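Local coordinates for large ribosomal subunit protein uL10 (Thermotoga maritima, PDB 1ZAV) that forms the base of the ribosomal stalk, binding large-subunit rRNA and L7/L12 dimers and so taking part in the interaction of the ribosome with GTP-bound translation factors, at residues R165-V168 with Y169-N172; K134-K138 with E139-A143. All blocks are in the same frame, centred on the assembly; numbering follows the deposited sequence.

Interaction 1: R165-V168 with Y169-N172; sequences RNLV and YVLN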
ATOM      1  N   ARG A 165      23.418   6.450  -8.951  1.00 45.04           N
ATOM      2  CA  ARG A 165      22.963   5.690 -10.105  1.00 45.95           C
ATOM      3  C   ARG A 165      22.740   6.572 -11.332  1.00 46.42           C
ATOM      4  O   ARG A 165      22.965   6.130 -12.458  1.00 45.41           O
ATOM      5  CB  ARG A 165      21.691   4.921  -9.751  1.00 46.84           C
ATOM      6  CG  ARG A 165      21.946   3.828  -8.732  1.00 49.46           C
ATOM      7  CD  ARG A 165      20.759   2.901  -8.590  1.00 55.71           C
ATOM      8  NE  ARG A 165      19.598   3.605  -8.066  1.00 56.80           N
ATOM      9  CZ  ARG A 165      18.872   3.176  -7.040  1.00 60.37           C
ATOM     10  NH1 ARG A 165      17.829   3.883  -6.626  1.00 61.94           N
ATOM     11  NH2 ARG A 165      19.189   2.044  -6.424  1.00 59.78           N
ATOM     12  N   ASN A 166      22.315   7.817 -11.126  1.00 44.73           N
ATOM     13  CA  ASN A 166      22.095   8.723 -12.250  1.00 45.90           C
ATOM     14  C   ASN A 166      23.376   8.898 -13.073  1.00 46.43           C
ATOM     15  O   ASN A 166      23.322   8.955 -14.302  1.00 44.69           O
ATOM     16  CB  ASN A 166      21.611  10.087 -11.756  1.00 47.61           C
ATOM     17  CG  ASN A 166      20.179  10.054 -11.245  1.00 51.23           C
ATOM     18  OD1 ASN A 166      19.728  10.984 -10.572  1.00 53.33           O
ATOM     19  ND2 ASN A 166      19.455   8.991 -11.573  1.00 49.00           N
ATOM     20  N   LEU A 167      24.520   8.991 -12.397  1.00 45.63           N
ATOM     21  CA  LEU A 167      25.804   9.145 -13.084  1.00 46.69           C
ATOM     22  C   LEU A 167      26.033   7.916 -13.973  1.00 46.82           C
ATOM     23  O   LEU A 167      26.364   8.031 -15.153  1.00 44.72           O
ATOM     24  CB  LEU A 167      26.950   9.241 -12.071  1.00 45.67           C
ATOM     25  CG  LEU A 167      28.287   9.879 -12.494  1.00 48.17           C
ATOM     26  CD1 LEU A 167      29.422   9.264 -11.679  1.00 44.55           C
ATOM     27  CD2 LEU A 167      28.540   9.698 -13.971  1.00 47.13           C
ATOM     28  N   VAL A 168      25.853   6.742 -13.378  1.00 47.65           N
ATOM     29  CA  VAL A 168      26.029   5.477 -14.079  1.00 50.83           C
ATOM     30  C   VAL A 168      25.078   5.340 -15.263  1.00 51.88           C
ATOM     31  O   VAL A 168      25.474   4.867 -16.335  1.00 52.87           O
ATOM     32  CB  VAL A 168      25.819   4.297 -13.116  1.00 50.96           C
ATOM     33  CG1 VAL A 168      25.778   2.986 -13.876  1.00 54.71           C
ATOM     34  CG2 VAL A 168      26.937   4.274 -12.114  1.00 53.24           C
ATOM     35  N   TYR A 169      23.830   5.758 -15.076  1.00 51.01           N
ATOM     36  CA  TYR A 169      22.847   5.674 -16.144  1.00 51.96           C
ATOM     37  C   TYR A 169      23.192   6.573 -17.331  1.00 51.47           C
ATOM     38  O   TYR A 169      23.079   6.146 -18.481  1.00 50.64           O
ATOM     39  CB  TYR A 169      21.440   6.031 -15.641  1.00 53.71           C
ATOM     40  CG  TYR A 169      20.851   5.057 -14.637  1.00 57.17           C
ATOM     41  CD1 TYR A 169      21.234   3.715 -14.620  1.00 56.99           C
ATOM     42  CD2 TYR A 169      19.887   5.477 -13.715  1.00 57.90           C
ATOM     43  CE1 TYR A 169      20.673   2.813 -13.711  1.00 59.25           C
ATOM     44  CE2 TYR A 169      19.322   4.584 -12.803  1.00 57.96           C
ATOM     45  CZ  TYR A 169      19.716   3.256 -12.807  1.00 59.05           C
ATOM     46  OH  TYR A 169      19.146   2.374 -11.912  1.00 58.01           O
ATOM     47  N   VAL A 170      23.610   7.809 -17.065  1.00 49.43           N
ATOM     48  CA  VAL A 170      23.932   8.715 -18.161  1.00 49.48           C
ATOM     49  C   VAL A 170      25.206   8.312 -18.899  1.00 50.39           C
ATOM     50  O   VAL A 170      25.320   8.536 -20.105  1.00 50.07           O
ATOM     51  CB  VAL A 170      24.053  10.187 -17.684  1.00 49.10           C
ATOM     52  CG1 VAL A 170      25.348  10.402 -16.915  1.00 48.90           C
ATOM     53  CG2 VAL A 170      23.974  11.114 -18.879  1.00 48.59           C
ATOM     54  N   LEU A 171      26.161   7.716 -18.189  1.00 49.64           N
ATOM     55  CA  LEU A 171      27.398   7.289 -18.832  1.00 51.74           C
ATOM     56  C   LEU A 171      27.072   6.146 -19.787  1.00 53.24           C
ATOM     57  O   LEU A 171      27.590   6.096 -20.903  1.00 53.70           O
ATOM     58  CB  LEU A 171      28.433   6.836 -17.790  1.00 48.18           C
ATOM     59  CG  LEU A 171      29.038   7.938 -16.905  1.00 45.93           C
ATOM     60  CD1 LEU A 171      30.019   7.324 -15.922  1.00 43.06           C
ATOM     61  CD2 LEU A 171      29.737   8.990 -17.771  1.00 43.79           C
ATOM     62  N   ASN A 172      26.215   5.229 -19.346  1.00 54.63           N
ATOM     63  CA  ASN A 172      25.817   4.107 -20.188  1.00 58.35           C
ATOM     64  C   ASN A 172      25.101   4.645 -21.413  1.00 59.76           C
ATOM     65  O   ASN A 172      25.295   4.151 -22.526  1.00 59.99           O
ATOM     66  CB  ASN A 172      24.885   3.159 -19.434  1.00 58.84           C
ATOM     67  CG  ASN A 172      25.633   2.177 -18.569  1.00 59.49           C
ATOM     68  OD1 ASN A 172      25.028   1.414 -17.814  1.00 63.19           O
ATOM     69  ND2 ASN A 172      26.954   2.181 -18.675  1.00 61.27           N
TER
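Arg165 lies alongside Tyr169 one helical turn further on, the two side chains pointing the same way. Its CB sits over the face of the tyrosine ring, 4.3 Å from the ring centroid, in a CH-pi contact, while CD comes within 3.7 Å of Tyr169 OH at the far end. The arginine chain bends at chi3, and its guanidinium plane lies 19° from that of the ring. The carbonyl O of Arg165 also lies over a face of the ring, offset toward the rim, and takes the N-H of Tyr169 at 2.8 Å. Asn166 approaches the same ring more loosely: its ND2 is 4.1 Å from Tyr169 CD2, with the amide tilted by 48° against the ring. Its backbone O accepts from Val170 N.

Leu167 carries the apolar part of the contact. Its CG is swung opposite the backbone N (chi1 -159°), beside the carbonyl carbon, and CD2 presses on Leu171 CD1 at 3.4 Å, closer than usual for two methyl groups. Leu167 O receives Leu171 N, and it also has Val170 CG1 beside it at 3.1 Å. Val168 closes the series by accepting Asn172 N through its O at 3.1 Å; the carboxamide carbon CG of Asn172 stays near that same oxygen.

All eight residues belong to helix 138-176, within the region that binds L7/L12 dimers; the centre of the contact lies about 47 Å from the centre of the chain. Phe158, earlier on this helix, makes a cation-pi contact with Arg165. Chains of another protein, probably L7/L12, pack around this turn: one sets apolar side chains on Leu167, Val168, Leu171 and Asn172, a second meets Asn166, Leu167 and Val170, and a third touches Asn166.

Interaction 2: K134-K138 with E139-A143; sequences KLPSK and EELYA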
ATOM      1  N   LYS A 134     -11.069  -9.733  -4.689  1.00 49.36           N
ATOM      2  CA  LYS A 134      -9.659  -9.964  -4.969  1.00 51.15           C
ATOM      3  C   LYS A 134      -8.711  -9.606  -3.827  1.00 49.72           C
ATOM      4  O   LYS A 134      -7.497  -9.650  -4.002  1.00 48.94           O
ATOM      5  CB  LYS A 134      -9.252  -9.198  -6.232  1.00 52.62           C
ATOM      6  CG  LYS A 134      -7.985  -9.727  -6.900  1.00 58.72           C
ATOM      7  CD  LYS A 134      -8.188 -11.135  -7.457  1.00 62.30           C
ATOM      8  CE  LYS A 134      -6.959 -11.623  -8.225  1.00 64.33           C
ATOM      9  NZ  LYS A 134      -7.222 -12.891  -8.982  1.00 66.44           N
ATOM     10  N   LEU A 135      -9.248  -9.242  -2.665  1.00 48.24           N
ATOM     11  CA  LEU A 135      -8.384  -8.906  -1.544  1.00 49.44           C
ATOM     12  C   LEU A 135      -7.564 -10.134  -1.180  1.00 50.99           C
ATOM     13  O   LEU A 135      -8.055 -11.262  -1.254  1.00 49.46           O
ATOM     14  CB  LEU A 135      -9.203  -8.473  -0.324  1.00 50.30           C
ATOM     15  CG  LEU A 135     -10.021  -7.188  -0.447  1.00 50.28           C
ATOM     16  CD1 LEU A 135     -10.834  -6.987   0.823  1.00 51.49           C
ATOM     17  CD2 LEU A 135      -9.093  -6.006  -0.689  1.00 51.35           C
ATOM     18  N   PRO A 136      -6.293  -9.936  -0.801  1.00 51.88           N
ATOM     19  CA  PRO A 136      -5.432 -11.063  -0.424  1.00 52.23           C
ATOM     20  C   PRO A 136      -5.797 -11.552   0.977  1.00 51.64           C
ATOM     21  O   PRO A 136      -6.542 -10.884   1.693  1.00 50.96           O
ATOM     22  CB  PRO A 136      -4.032 -10.461  -0.488  1.00 54.21           C
ATOM     23  CG  PRO A 136      -4.268  -9.040  -0.073  1.00 54.29           C
ATOM     24  CD  PRO A 136      -5.535  -8.672  -0.815  1.00 53.46           C
ATOM     25  N   SER A 137      -5.278 -12.708   1.368  1.00 51.43           N
ATOM     26  CA  SER A 137      -5.579 -13.249   2.694  1.00 53.58           C
ATOM     27  C   SER A 137      -5.022 -12.342   3.782  1.00 53.16           C
ATOM     28  O   SER A 137      -4.091 -11.576   3.548  1.00 52.51           O
ATOM     29  CB  SER A 137      -4.980 -14.647   2.858  1.00 53.85           C
ATOM     30  OG  SER A 137      -3.566 -14.587   2.921  1.00 55.87           O
ATOM     31  N   LYS A 138      -5.596 -12.442   4.976  1.00 54.09           N
ATOM     32  CA  LYS A 138      -5.153 -11.631   6.100  1.00 53.86           C
ATOM     33  C   LYS A 138      -3.656 -11.835   6.326  1.00 54.48           C
ATOM     34  O   LYS A 138      -2.927 -10.886   6.633  1.00 50.39           O
ATOM     35  CB  LYS A 138      -5.934 -12.009   7.361  1.00 54.33           C
ATOM     36  CG  LYS A 138      -5.756 -11.022   8.489  1.00 55.47           C
ATOM     37  CD  LYS A 138      -6.808 -11.193   9.563  1.00 56.35           C
ATOM     38  CE  LYS A 138      -6.780 -10.007  10.515  1.00 58.12           C
ATOM     39  NZ  LYS A 138      -7.920 -10.005  11.468  1.00 58.38           N
ATOM     40  N   GLU A 139      -3.196 -13.072   6.169  1.00 55.06           N
ATOM     41  CA  GLU A 139      -1.782 -13.362   6.355  1.00 58.11           C
ATOM     42  C   GLU A 139      -0.930 -12.614   5.341  1.00 56.78           C
ATOM     43  O   GLU A 139       0.083 -12.018   5.702  1.00 58.07           O
ATOM     44  CB  GLU A 139      -1.518 -14.868   6.265  1.00 60.49           C
ATOM     45  CG  GLU A 139      -1.894 -15.617   7.532  1.00 64.11           C
ATOM     46  CD  GLU A 139      -1.252 -15.015   8.781  1.00 67.61           C
ATOM     47  OE1 GLU A 139      -0.003 -14.933   8.842  1.00 68.71           O
ATOM     48  OE2 GLU A 139      -1.999 -14.620   9.706  1.00 68.72           O
ATOM     49  N   GLU A 140      -1.340 -12.644   4.076  1.00 56.15           N
ATOM     50  CA  GLU A 140      -0.612 -11.944   3.023  1.00 55.43           C
ATOM     51  C   GLU A 140      -0.630 -10.446   3.339  1.00 53.49           C
ATOM     52  O   GLU A 140       0.359  -9.737   3.141  1.00 50.05           O
ATOM     53  CB  GLU A 140      -1.267 -12.204   1.663  1.00 57.18           C
ATOM     54  CG  GLU A 140      -1.315 -13.674   1.275  1.00 62.31           C
ATOM     55  CD  GLU A 140      -1.993 -13.920  -0.067  1.00 64.87           C
ATOM     56  OE1 GLU A 140      -3.128 -13.436  -0.270  1.00 66.47           O
ATOM     57  OE2 GLU A 140      -1.395 -14.613  -0.919  1.00 66.81           O
ATOM     58  N   LEU A 141      -1.761  -9.974   3.851  1.00 51.68           N
ATOM     59  CA  LEU A 141      -1.903  -8.567   4.204  1.00 51.34           C
ATOM     60  C   LEU A 141      -0.911  -8.178   5.289  1.00 51.41           C
ATOM     61  O   LEU A 141      -0.214  -7.165   5.165  1.00 51.37           O
ATOM     62  CB  LEU A 141      -3.330  -8.278   4.668  1.00 49.69           C
ATOM     63  CG  LEU A 141      -4.396  -8.248   3.572  1.00 51.38           C
ATOM     64  CD1 LEU A 141      -5.777  -8.171   4.209  1.00 49.80           C
ATOM     65  CD2 LEU A 141      -4.156  -7.052   2.652  1.00 50.58           C
ATOM     66  N   TYR A 142      -0.842  -8.977   6.351  1.00 50.39           N
ATOM     67  CA  TYR A 142       0.086  -8.701   7.440  1.00 50.60           C
ATOM     68  C   TYR A 142       1.511  -8.657   6.895  1.00 51.40           C
ATOM     69  O   TYR A 142       2.314  -7.818   7.298  1.00 51.19           O
ATOM     70  CB  TYR A 142      -0.018  -9.781   8.521  1.00 49.63           C
ATOM     71  CG  TYR A 142      -1.156  -9.589   9.501  1.00 50.69           C
ATOM     72  CD1 TYR A 142      -1.941 -10.668   9.904  1.00 50.99           C
ATOM     73  CD2 TYR A 142      -1.428  -8.337  10.056  1.00 52.53           C
ATOM     74  CE1 TYR A 142      -2.965 -10.512  10.830  1.00 52.37           C
ATOM     75  CE2 TYR A 142      -2.452  -8.167  10.990  1.00 53.46           C
ATOM     76  CZ  TYR A 142      -3.214  -9.261  11.370  1.00 54.18           C
ATOM     77  OH  TYR A 142      -4.224  -9.105  12.288  1.00 55.78           O
ATOM     78  N   ALA A 143       1.812  -9.570   5.975  1.00 51.40           N
ATOM     79  CA  ALA A 143       3.131  -9.635   5.365  1.00 52.51           C
ATOM     80  C   ALA A 143       3.461  -8.326   4.648  1.00 52.31           C
ATOM     81  O   ALA A 143       4.545  -7.777   4.826  1.00 52.61           O
ATOM     82  CB  ALA A 143       3.194 -10.797   4.378  1.00 51.44           C
TER
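Lys138 and Tyr142 run side by side at the start of helix 138-176. With CG opposite the backbone N (chi1 -167°) and the rest of the chain extended, the lysine follows the tyrosine to its end: CG lies 3.7 Å from Tyr142 CE1, and CE comes to 3.2 Å from Tyr142 OH. Lysine NZ continues past the hydroxyl to a hydrogen bond with the backbone of a chain of another protein, and the tyrosine ring stacks on an aromatic side chain of a second such chain. Were Tyr142 an alanine, the methylene groups of Lys138 would probably lose the ring along one flank, and that aromatic neighbour its stacking mate.

On another side of the turn, Leu141 meets Pro136 at about a right angle, its CD2 pressed to 3.4 Å from Pro136 CG. The backbone is paired alongside, Leu141 N donating to Ser137 O at 2.8 Å. Pro136 CB also touches Glu140 OE1, the oxygen that accepts Ser137 N at 2.8 Å; the N-H reaches it on the anti side, 19° out of the carboxylate plane.

Ser137 returns the bond. Its OG, placed between the backbone N and the carbonyl carbon (chi1 69°), accepts Glu140 N at 3.2 Å. These reciprocal bonds engage one N-H of the first helical turn and one just ahead of it. Serine at the N-cap and glutamate three residues later thus form a capping box at the N-terminal end of the long helix that binds L7/L12 dimers.

In the fold
Interaction 2 comes first along the chain, where the loop after helix 126-133 gives way to helix 138-176; interaction 1 follows near the far end of that same helix. Their centres are 38 Å apart and their nearest atoms about 21 Å, so they do not touch. Both lie on the same side of the chain's centre, but interaction 2 is only about 15 Å from it, close to the compact part that carries the antiparallel sheet, whereas interaction 1 is far out. Chains of another protein pack at both places, consistent with one long helix offering successive stations to L7/L12 dimers in the stalk.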